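PDB 1GXO: pectate lyase from Cellvibrio cellulosa, which cleaves pectate (polygalacturonic acid) by anti-beta-elimination, this chain being the catalytic module of a longer protein. Local coordinates for residues Asn133-Ala138 and Gly216-Gly221; Thr251-Tyr256 and Met276-Tyr281; Phe290-Gly295 and Gln303-Arg308. The protein carries 1 engineered substitution. All coordinates share one frame; numbering follows the deposited sequence.

Interaction 1: residues Asn133-Ala138 and Gly216-Gly221. With CA (calcium ion), chain C.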
loop_
_atom_site.group_PDB
_atom_site.type_symbol
_atom_site.label_atom_id
_atom_site.label_comp_id
_atom_site.label_asym_id
_atom_site.label_seq_id
_atom_site.Cartn_x
_atom_site.Cartn_y
_atom_site.Cartn_z
ATOM N N ASN A 133 1.290 -5.122 -1.035
ATOM C CA ASN A 133 2.675 -4.769 -1.433
ATOM C C ASN A 133 2.764 -3.376 -2.048
ATOM O O ASN A 133 1.962 -3.043 -2.903
ATOM C CB ASN A 133 3.203 -5.798 -2.439
ATOM C CG ASN A 133 4.730 -5.853 -2.521
ATOM O OD1 ASN A 133 5.278 -6.362 -3.497
ATOM N ND2 ASN A 133 5.411 -5.372 -1.503
ATOM N N ASP A 134 3.729 -2.570 -1.597
ATOM C CA ASP A 134 3.879 -1.166 -2.024
ATOM C C ASP A 134 2.654 -0.293 -1.693
ATOM O O ASP A 134 2.358 0.686 -2.394
ATOM C CB ASP A 134 4.204 -1.062 -3.525
ATOM C CG ASP A 134 5.445 -1.875 -3.916
ATOM O OD1 ASP A 134 6.340 -2.049 -3.055
ATOM O OD2 ASP A 134 5.604 -2.374 -5.046
ATOM N N ASN A 135 1.958 -0.621 -0.607
ATOM C CA ASN A 135 0.764 0.127 -0.234
ATOM C C ASN A 135 -0.275 0.135 -1.355
ATOM O O ASN A 135 -1.194 0.958 -1.339
ATOM C CB ASN A 135 1.098 1.564 0.200
ATOM C CG ASN A 135 2.019 1.623 1.432
ATOM O OD1 ASN A 135 1.805 0.907 2.426
ATOM N ND2 ASN A 135 3.043 2.482 1.369
ATOM N N GLY A 136 -0.139 -0.782 -2.316
ATOM C CA GLY A 136 -1.117 -0.949 -3.381
ATOM C C GLY A 136 -2.562 -0.882 -2.917
ATOM O O GLY A 136 -3.227 0.135 -3.107
ATOM N N MET A 137 -3.062 -1.951 -2.306
ATOM C CA MET A 137 -4.504 -2.019 -1.978
ATOM C C MET A 137 -4.963 -0.993 -0.953
ATOM O O MET A 137 -6.039 -0.384 -1.118
ATOM C CB MET A 137 -4.896 -3.412 -1.532
ATOM C CG MET A 137 -6.376 -3.563 -1.175
ATOM S SD MET A 137 -6.784 -5.300 -1.045
ATOM C CE MET A 137 -8.439 -5.244 -0.311
ATOM N N ALA A 138 -4.148 -0.766 0.082
ATOM C CA ALA A 138 -4.542 0.176 1.135
ATOM C C ALA A 138 -4.669 1.587 0.569
ATOM O O ALA A 138 -5.671 2.253 0.826
ATOM C CB ALA A 138 -3.564 0.155 2.329
ATOM N N GLY A 216 6.004 -6.466 7.956
ATOM C CA GLY A 216 6.328 -5.323 8.791
ATOM C C GLY A 216 6.135 -4.014 8.004
ATOM O O GLY A 216 5.865 -2.970 8.589
ATOM N N SER A 217 6.291 -4.075 6.675
ATOM C CA SER A 217 6.216 -2.895 5.803
ATOM C C SER A 217 4.783 -2.477 5.499
ATOM O O SER A 217 4.383 -1.369 5.838
ATOM C CB SER A 217 6.993 -3.125 4.505
ATOM O OG SER A 217 6.477 -4.232 3.787
ATOM N N GLU A 218 4.006 -3.355 4.876
ATOM C CA GLU A 218 2.689 -2.970 4.338
ATOM C C GLU A 218 1.562 -2.836 5.368
ATOM O O GLU A 218 0.536 -2.211 5.089
ATOM C CB GLU A 218 2.262 -3.944 3.233
ATOM C CG GLU A 218 3.387 -4.373 2.291
ATOM C CD GLU A 218 4.037 -3.233 1.518
ATOM O OE1 GLU A 218 5.108 -3.483 0.884
ATOM O OE2 GLU A 218 3.493 -2.103 1.517
ATOM N N SER A 219 1.744 -3.434 6.542
ATOM C CA SER A 219 0.713 -3.389 7.578
ATOM C C SER A 219 0.480 -1.981 8.114
ATOM O O SER A 219 -0.617 -1.672 8.593
ATOM C CB SER A 219 1.045 -4.354 8.722
ATOM O OG SER A 219 1.041 -5.686 8.255
ATOM N N VAL A 220 1.506 -1.135 8.018
ATOM C CA VAL A 220 1.390 0.260 8.442
ATOM C C VAL A 220 0.270 0.922 7.635
ATOM O O VAL A 220 -0.684 1.500 8.212
ATOM C CB VAL A 220 2.718 1.056 8.244
ATOM C CG1 VAL A 220 2.545 2.530 8.624
ATOM C CG2 VAL A 220 3.816 0.462 9.050
ATOM N N GLY A 221 0.388 0.821 6.305
ATOM C CA GLY A 221 -0.553 1.431 5.377
ATOM C C GLY A 221 -1.967 0.900 5.538
ATOM O O GLY A 221 -2.919 1.690 5.438
HETATM CA CA CA C . 8.814 -2.781 -4.158
HETATM O O HOH W 1 7.905 -4.802 -3.020
HETATM O O HOH W 2 2.961 0.781 4.639
HETATM O O HOH W 3 -0.233 -0.883 2.963
HETATM O O HOH W 4 9.835 -0.780 -4.080
#
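The backbones approach most closely where Asn135 meets Glu218, their CA atoms 5.8 Å apart, as the loop leading into helix 136-148 passes the start of helix 218-226. Asp134 and Asn135 both have positive phi, and this local winding presents two successive peptide N-H groups to one carboxylate. It belongs to Glu218, and the bend of that side chain at chi2 (-61°) turns the carboxylate toward the backbone of Asp134 and Asn135. Its OE1 is gripped twice, by the amide ND2 of Asn133 at 3.1 Å and by the backbone N of Asp134 at 3.0 Å, both from the same face of the carboxylate plane. OE2 takes the backbone N of Asn135 at 3.0 Å, again from above the plane. Three bonds thus fix the rotation of the carboxylate, with the amide plane of Asn133 standing nearly perpendicular to it.

Asp134 OD1 binds the calcium ion at 2.8 Å, while Asn133 ND2 also donates to a calcium-bound water. Glu218 thus lies in the second shell of the metal, and its three bonds are consistent with positioning the loop that carries Asp134. Farther along, Asn135 OD1 lies over Gly221, which has no side chain to keep it off, and receives two waters: one also reaches Ser217 O and Gly221 N, the other Glu218 O. Ala138 CB rests 3.5 Å from Gly221 O, closing the contact between the helices. Beyond it, Val220 packs on helices 233-246 and 319-328, Asp134 OD2 is hydrogen-bonded to Asn73 N, and Ser215 OG, at the end of strand 214-215, to Glu218 N.

Interaction 2: residues Thr251-Tyr256 and Met276-Tyr281. With ADA (alpha-D-galactopyranuronic acid), chain B.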
loop_
_atom_site.group_PDB
_atom_site.type_symbol
_atom_site.label_atom_id
_atom_site.label_comp_id
_atom_site.label_asym_id
_atom_site.label_seq_id
_atom_site.Cartn_x
_atom_site.Cartn_y
_atom_site.Cartn_z
ATOM N N THR A 251 7.977 -8.191 18.512
ATOM C CA THR A 251 7.900 -7.848 17.124
ATOM C C THR A 251 9.099 -7.007 16.754
ATOM O O THR A 251 9.784 -7.309 15.795
ATOM C CB THR A 251 6.591 -7.107 16.852
ATOM O OG1 THR A 251 5.504 -8.026 16.971
ATOM C CG2 THR A 251 6.516 -6.619 15.411
ATOM N N TYR A 252 9.355 -5.941 17.499
ATOM C CA TYR A 252 10.438 -5.075 17.117
ATOM C C TYR A 252 11.702 -5.495 17.811
ATOM O O TYR A 252 11.656 -6.084 18.890
ATOM C CB TYR A 252 10.112 -3.602 17.373
ATOM C CG TYR A 252 9.857 -3.266 18.823
ATOM C CD1 TYR A 252 10.908 -3.177 19.732
ATOM C CD2 TYR A 252 8.564 -3.007 19.277
ATOM C CE1 TYR A 252 10.679 -2.864 21.056
ATOM C CE2 TYR A 252 8.321 -2.674 20.595
ATOM C CZ TYR A 252 9.382 -2.608 21.486
ATOM O OH TYR A 252 9.174 -2.308 22.823
ATOM N N LEU A 253 12.816 -5.230 17.138
ATOM C CA LEU A 253 14.167 -5.370 17.675
ATOM C C LEU A 253 14.489 -4.095 18.485
ATOM O O LEU A 253 14.228 -2.989 18.004
ATOM C CB LEU A 253 15.129 -5.506 16.490
ATOM C CG LEU A 253 16.465 -6.243 16.610
ATOM C CD1 LEU A 253 16.312 -7.543 17.404
ATOM C CD2 LEU A 253 17.072 -6.496 15.219
ATOM N N GLU A 254 14.995 -4.245 19.710
ATOM C CA GLU A 254 15.309 -3.103 20.581
ATOM C C GLU A 254 16.799 -2.825 20.615
ATOM O O GLU A 254 17.597 -3.747 20.747
ATOM C CB GLU A 254 14.888 -3.369 22.009
ATOM C CG GLU A 254 13.503 -3.948 22.186
ATOM C CD GLU A 254 13.099 -3.955 23.644
ATOM O OE1 GLU A 254 13.314 -2.899 24.295
ATOM O OE2 GLU A 254 12.591 -5.001 24.130
ATOM N N GLY A 255 17.163 -1.548 20.545
ATOM C CA GLY A 255 18.558 -1.155 20.445
ATOM C C GLY A 255 19.188 -1.454 19.091
ATOM O O GLY A 255 20.380 -1.734 19.004
ATOM N N TYR A 256 18.389 -1.390 18.034
ATOM C CA TYR A 256 18.854 -1.687 16.677
ATOM C C TYR A 256 18.207 -0.746 15.637
ATOM O O TYR A 256 17.123 -0.184 15.873
ATOM C CB TYR A 256 18.539 -3.145 16.318
ATOM C CG TYR A 256 19.552 -4.151 16.815
ATOM C CD1 TYR A 256 20.670 -4.483 16.036
ATOM C CD2 TYR A 256 19.386 -4.788 18.050
ATOM C CE1 TYR A 256 21.613 -5.416 16.477
ATOM C CE2 TYR A 256 20.318 -5.733 18.503
ATOM C CZ TYR A 256 21.436 -6.031 17.715
ATOM O OH TYR A 256 22.377 -6.943 18.159
ATOM N N MET A 276 13.904 -1.516 15.588
ATOM C CA MET A 276 13.808 -1.994 14.211
ATOM C C MET A 276 12.679 -2.989 14.007
ATOM O O MET A 276 12.419 -3.849 14.861
ATOM C CB MET A 276 15.124 -2.618 13.730
ATOM C CG MET A 276 15.194 -2.708 12.201
ATOM S SD MET A 276 16.452 -3.825 11.644
ATOM C CE MET A 276 15.605 -5.421 11.867
ATOM N N TRP A 277 12.009 -2.868 12.863
ATOM C CA TRP A 277 11.024 -3.872 12.468
ATOM C C TRP A 277 11.528 -4.644 11.262
ATOM O O TRP A 277 12.118 -4.076 10.366
ATOM C CB TRP A 277 9.664 -3.237 12.175
ATOM C CG TRP A 277 8.959 -2.705 13.415
ATOM C CD1 TRP A 277 7.982 -3.327 14.150
ATOM C CD2 TRP A 277 9.174 -1.429 14.037
ATOM N NE1 TRP A 277 7.567 -2.499 15.165
ATOM C CE2 TRP A 277 8.299 -1.344 15.141
ATOM C CE3 TRP A 277 10.021 -0.341 13.768
ATOM C CZ2 TRP A 277 8.244 -0.223 15.978
ATOM C CZ3 TRP A 277 9.975 0.773 14.610
ATOM C CH2 TRP A 277 9.087 0.821 15.700
ATOM N N TYR A 278 11.291 -5.947 11.266
ATOM C CA TYR A 278 11.629 -6.787 10.136
ATOM C C TYR A 278 10.645 -6.554 9.016
ATOM O O TYR A 278 9.501 -6.157 9.268
ATOM C CB TYR A 278 11.643 -8.264 10.557
ATOM C CG TYR A 278 12.835 -8.635 11.413
ATOM C CD1 TYR A 278 14.027 -9.064 10.827
ATOM C CD2 TYR A 278 12.772 -8.576 12.812
ATOM C CE1 TYR A 278 15.119 -9.434 11.605
ATOM C CE2 TYR A 278 13.871 -8.941 13.608
ATOM C CZ TYR A 278 15.040 -9.369 12.991
ATOM O OH TYR A 278 16.166 -9.707 13.735
ATOM N N ARG A 279 11.105 -6.766 7.784
ATOM C CA ARG A 279 10.255 -6.744 6.595
ATOM C C ARG A 279 9.242 -7.891 6.609
ATOM O O ARG A 279 8.088 -7.705 6.221
ATOM C CB ARG A 279 11.112 -6.831 5.307
ATOM C CG ARG A 279 10.319 -6.704 3.989
ATOM C CD ARG A 279 9.742 -5.335 3.782
ATOM N NE ARG A 279 9.199 -5.025 2.447
ATOM C CZ ARG A 279 9.890 -4.441 1.471
ATOM N NH1 ARG A 279 11.168 -4.155 1.633
ATOM N NH2 ARG A 279 9.308 -4.145 0.319
ATOM N N PHE A 280 9.698 -9.069 7.033
ATOM C CA PHE A 280 8.894 -10.297 7.037
ATOM C C PHE A 280 8.981 -10.985 8.404
ATOM O O PHE A 280 10.083 -11.234 8.901
ATOM C CB PHE A 280 9.415 -11.303 6.002
ATOM C CG PHE A 280 9.464 -10.775 4.587
ATOM C CD1 PHE A 280 10.661 -10.283 4.054
ATOM C CD2 PHE A 280 8.326 -10.809 3.778
ATOM C CE1 PHE A 280 10.718 -9.796 2.767
ATOM C CE2 PHE A 280 8.365 -10.326 2.471
ATOM C CZ PHE A 280 9.562 -9.827 1.949
ATOM N N TYR A 281 7.830 -11.291 8.997
ATOM C CA TYR A 281 7.770 -12.021 10.255
ATOM C C TYR A 281 7.087 -13.359 10.024
ATOM O O TYR A 281 6.132 -13.436 9.280
ATOM C CB TYR A 281 6.969 -11.237 11.300
ATOM C CG TYR A 281 7.669 -10.019 11.857
ATOM C CD1 TYR A 281 7.608 -8.796 11.199
ATOM C CD2 TYR A 281 8.375 -10.089 13.061
ATOM C CE1 TYR A 281 8.246 -7.673 11.708
ATOM C CE2 TYR A 281 9.025 -8.965 13.579
ATOM C CZ TYR A 281 8.944 -7.766 12.899
ATOM O OH TYR A 281 9.568 -6.657 13.392
HETATM C C1 ADA B . 12.807 -2.008 -5.219
HETATM C C2 ADA B . 13.849 -0.907 -4.929
HETATM C C3 ADA B . 14.740 -1.342 -3.734
HETATM C C4 ADA B . 13.872 -1.640 -2.502
HETATM C C5 ADA B . 12.859 -2.723 -2.921
HETATM C C6 ADA B . 11.957 -3.094 -1.737
HETATM O O2 ADA B . 14.642 -0.616 -6.067
HETATM O O3 ADA B . 15.796 -0.427 -3.464
HETATM O O4 ADA B . 13.228 -0.416 -2.158
HETATM O O5 ADA B . 12.089 -2.259 -4.033
HETATM O O6B ADA B . 12.497 -3.357 -0.661
HETATM O O6A ADA B . 10.739 -3.147 -1.907
#
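Leu253 and Met276 face each other as an antiparallel hydrogen-bonded pair, which shows how a single bridge can seat a loop against a strand. Leu253 N donates to Met276 O at 2.7 Å, and Met276 N returns a bond to Leu253 O at 2.8 Å.

The side chain of Met276 runs beside that of Leu253, pointing the same way. Its CB lies 4.0 Å from Leu253 CB and has Tyr256 CB a little farther off. CG, set opposite the backbone N (chi1 -162°), and SD carry the chain onward past this first layer, along a face also lined by Ile268. The turn at chi3 (80°) then swings CE back to a double contact: it touches Leu253 CD2 at 3.8 Å and sits over the centre of the Tyr278 ring. Leu253 CD2 in turn reaches Tyr278 OH at 3.7 Å, so leucine, methionine and tyrosine form a compact three-way cluster.

Tyr252 and Trp277 meet by a different route. Tyr252 CB stands over the five-membered ring of Trp277, 3.7 Å from its centroid, in a CH-pi contact, while Thr251 CG2 comes to the indole edge at CD1. The indole NE1 is engaged by Phe246 O. Tyr281 OH accepts the backbone N-H of Tyr278 at 2.8 Å, which ties its phenol to the strand; its very short approach to Thr251 O is doubtful.

Arg279, just past this strand, clasps a galacturonate carboxylate with NH1 and NH2, one nitrogen to each oxygen. Chemically, then, two backbone bonds set the register and hydrocarbon packing fills in around them, a largely apolar seating consistent with a firm base for that charged arginine.

Interaction 3: residues Phe290-Gly295 and Gln303-Arg308. With ADA (alpha-D-galactopyranuronic acid), chain D; ADA (alpha-D-galactopyranuronic acid), chain E.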
loop_
_atom_site.group_PDB
_atom_site.type_symbol
_atom_site.label_atom_id
_atom_site.label_comp_id
_atom_site.label_asym_id
_atom_site.label_seq_id
_atom_site.Cartn_x
_atom_site.Cartn_y
_atom_site.Cartn_z
ATOM N N PHE A 290 14.431 -13.974 6.685
ATOM C CA PHE A 290 15.033 -13.565 5.426
ATOM C C PHE A 290 14.800 -14.653 4.384
ATOM O O PHE A 290 14.520 -15.811 4.719
ATOM C CB PHE A 290 16.523 -13.305 5.590
ATOM C CG PHE A 290 16.854 -12.406 6.747
ATOM C CD1 PHE A 290 17.509 -12.912 7.869
ATOM C CD2 PHE A 290 16.508 -11.049 6.715
ATOM C CE1 PHE A 290 17.793 -12.078 8.951
ATOM C CE2 PHE A 290 16.796 -10.207 7.785
ATOM C CZ PHE A 290 17.437 -10.710 8.897
ATOM N N SER A 291 14.863 -14.240 3.126
ATOM C CA SER A 291 14.720 -15.144 1.996
ATOM C C SER A 291 15.753 -14.733 0.948
ATOM O O SER A 291 16.645 -13.964 1.263
ATOM C CB SER A 291 13.282 -15.119 1.462
ATOM O OG SER A 291 13.101 -16.144 0.496
ATOM N N ASP A 292 15.630 -15.257 -0.270
ATOM C CA ASP A 292 16.640 -15.111 -1.329
ATOM C C ASP A 292 15.992 -15.565 -2.634
ATOM O O ASP A 292 14.804 -15.926 -2.625
ATOM C CB ASP A 292 17.878 -15.967 -1.009
ATOM C CG ASP A 292 19.178 -15.339 -1.498
ATOM O OD1 ASP A 292 19.179 -14.590 -2.517
ATOM O OD2 ASP A 292 20.256 -15.552 -0.904
ATOM N N ARG A 293 16.716 -15.553 -3.753
ATOM C CA ARG A 293 16.058 -15.883 -5.027
ATOM C C ARG A 293 15.767 -17.377 -5.186
ATOM O O ARG A 293 15.114 -17.771 -6.149
ATOM C CB ARG A 293 16.857 -15.367 -6.226
ATOM C CG ARG A 293 16.896 -13.856 -6.343
ATOM C CD ARG A 293 17.342 -13.388 -7.709
ATOM N NE ARG A 293 17.508 -11.940 -7.806
ATOM C CZ ARG A 293 16.551 -11.072 -8.106
ATOM N NH1 ARG A 293 15.297 -11.469 -8.320
ATOM N NH2 ARG A 293 16.856 -9.786 -8.187
ATOM N N ASP A 294 16.234 -18.202 -4.249
ATOM C CA ASP A 294 15.945 -19.638 -4.287
ATOM C C ASP A 294 14.664 -19.987 -3.508
ATOM O O ASP A 294 14.289 -21.165 -3.378
ATOM C CB ASP A 294 17.145 -20.469 -3.770
ATOM C CG ASP A 294 17.514 -20.153 -2.325
ATOM O OD1 ASP A 294 17.036 -19.151 -1.763
ATOM O OD2 ASP A 294 18.305 -20.851 -1.666
ATOM N N GLY A 295 14.002 -18.961 -2.983
ATOM C CA GLY A 295 12.797 -19.163 -2.205
ATOM C C GLY A 295 13.054 -19.659 -0.796
ATOM O O GLY A 295 12.102 -19.966 -0.067
ATOM N N GLN A 303 23.921 -14.872 5.514
ATOM C CA GLN A 303 23.838 -16.038 4.602
ATOM C C GLN A 303 23.167 -15.721 3.251
ATOM O O GLN A 303 23.168 -16.571 2.364
ATOM C CB GLN A 303 23.070 -17.230 5.213
ATOM C CG GLN A 303 23.030 -17.383 6.721
ATOM C CD GLN A 303 22.013 -18.475 7.203
ATOM O OE1 GLN A 303 21.184 -18.216 8.094
ATOM N NE2 GLN A 303 22.089 -19.677 6.611
ATOM N N MET A 304 22.569 -14.536 3.109
ATOM C CA MET A 304 21.854 -14.131 1.890
ATOM C C MET A 304 22.807 -13.708 0.762
ATOM O O MET A 304 23.864 -13.131 1.024
ATOM C CB MET A 304 20.930 -12.947 2.218
ATOM C CG MET A 304 20.128 -12.404 1.050
ATOM S SD MET A 304 19.106 -10.976 1.486
ATOM C CE MET A 304 18.195 -11.615 2.948
ATOM N N SER A 305 22.424 -13.958 -0.487
ATOM C CA SER A 305 23.188 -13.434 -1.629
ATOM C C SER A 305 23.358 -11.925 -1.536
ATOM O O SER A 305 22.408 -11.200 -1.159
ATOM C CB SER A 305 22.524 -13.782 -2.963
ATOM O OG SER A 305 21.226 -13.189 -3.094
ATOM N N LEU A 306 24.554 -11.448 -1.893
ATOM C CA LEU A 306 24.837 -10.006 -1.927
ATOM C C LEU A 306 23.775 -9.202 -2.680
ATOM O O LEU A 306 23.378 -8.098 -2.232
ATOM C CB LEU A 306 26.225 -9.731 -2.520
ATOM C CG LEU A 306 26.698 -8.275 -2.485
ATOM C CD1 LEU A 306 26.972 -7.816 -1.068
ATOM C CD2 LEU A 306 27.932 -8.110 -3.369
ATOM N N GLU A 307 23.318 -9.750 -3.810
ATOM C CA GLU A 307 22.395 -9.030 -4.675
ATOM C C GLU A 307 21.021 -8.791 -4.013
ATOM O O GLU A 307 20.396 -7.738 -4.210
ATOM C CB GLU A 307 22.286 -9.708 -6.054
ATOM C CG GLU A 307 21.469 -8.933 -7.076
ATOM C CD GLU A 307 19.971 -9.245 -6.990
ATOM O OE1 GLU A 307 19.613 -10.322 -6.425
ATOM O OE2 GLU A 307 19.155 -8.410 -7.478
ATOM N N ARG A 308 20.549 -9.751 -3.222
ATOM C CA ARG A 308 19.278 -9.583 -2.541
ATOM C C ARG A 308 19.425 -8.749 -1.262
ATOM O O ARG A 308 18.526 -8.013 -0.918
ATOM C CB ARG A 308 18.610 -10.941 -2.251
ATOM C CG ARG A 308 17.908 -11.603 -3.452
ATOM C CD ARG A 308 16.756 -10.781 -4.071
ATOM N NE ARG A 308 17.217 -9.641 -4.876
ATOM C CZ ARG A 308 16.471 -8.572 -5.180
ATOM N NH1 ARG A 308 15.199 -8.500 -4.778
ATOM N NH2 ARG A 308 16.998 -7.571 -5.897
HETATM C C1 ADA D . 13.706 -4.909 -8.754
HETATM C C2 ADA D . 14.540 -5.261 -7.495
HETATM C C3 ADA D . 13.668 -5.543 -6.233
HETATM C C4 ADA D . 12.659 -4.394 -5.995
HETATM C C5 ADA D . 11.871 -4.347 -7.321
HETATM C C6 ADA D . 10.621 -3.457 -7.206
HETATM O O2 ADA D . 15.437 -6.322 -7.740
HETATM O O3 ADA D . 14.485 -5.845 -5.091
HETATM O O4 ADA D . 13.455 -3.217 -5.722
HETATM O O5 ADA D . 12.766 -3.919 -8.354
HETATM O O6B ADA D . 9.695 -3.813 -6.482
HETATM O O6A ADA D . 10.579 -2.414 -7.842
HETATM C C1 ADA E . 10.009 -7.376 -10.466
HETATM C C2 ADA E . 10.401 -5.971 -10.963
HETATM C C3 ADA E . 11.860 -5.814 -11.440
HETATM C C4 ADA E . 12.906 -6.597 -10.615
HETATM C C5 ADA E . 12.371 -8.041 -10.452
HETATM C C6 ADA E . 13.411 -8.794 -9.575
HETATM O O1 ADA E . 9.466 -8.196 -11.484
HETATM O O2 ADA E . 9.515 -5.575 -11.995
HETATM O O3 ADA E . 12.176 -4.439 -11.424
HETATM O O4 ADA E . 13.047 -6.105 -9.264
HETATM O O5 ADA E . 11.091 -8.042 -9.828
HETATM O O6B ADA E . 14.585 -8.399 -9.518
HETATM O O6A ADA E . 13.074 -9.777 -8.929
#
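A salt-bridge network at the galacturonate-binding site joins Arg293, just after Asp292 in a type I beta turn, to Glu307 and Arg308 at the start of helix 306-311. Each arginine grips Glu307 side-on with NE and NH2, and the two come at the carboxylate from opposite faces. NH2 of Arg293 and NH2 of Arg308 are each 2.8 Å from Glu307 OE2; OE1 takes the two NE atoms. Arg308, bent at chi2 and chi3, is thereby laid over one face of the Arg293 guanidinium, the planes 36° apart.

While they share this carboxylate, both guanidinium groups also bond the sugar. Arg293 NH1 donates to O6A of one galacturonate at 2.9 Å and its NH2 to O6B of the same carboxylate; Arg308 NH2 donates to O2 of the adjoining residue at 2.7 Å, and NH1 to its O3.

Behind them, Asp292 braces the loop: its OD2 accepts Ser305 N at 2.7 Å almost straight, and OD1 takes Ser305 OG and Arg293 N. Met304 CE packs 3.6 Å from Phe290 CB. Two arginines bridged by one glutamate thus form part of the trigalacturonate pocket, as befits a lyase of an acidic polysaccharide.

How the interactions relate
The three contacts follow in series along the chain, all within the pectic acid lyase domain. Interaction 1 lies near the centre of the molecule, with interactions 2 and 3 farther out, their centres about 16 and 22 Å from that of interaction 1 and about 19 Å from each other. Interactions 1 and 2 touch just beyond the pairing of strands 214-215 and 280-281, where Gly216 N lies 3.0 Å from Arg279 O, probably a hydrogen bond. Interactions 2 and 3 meet as Tyr278 CE1 packs on Phe290 CZ. Together they illustrate how one oligosaccharide is held from several parts of a fold, with calcium at interaction 1 and arginines from the other two.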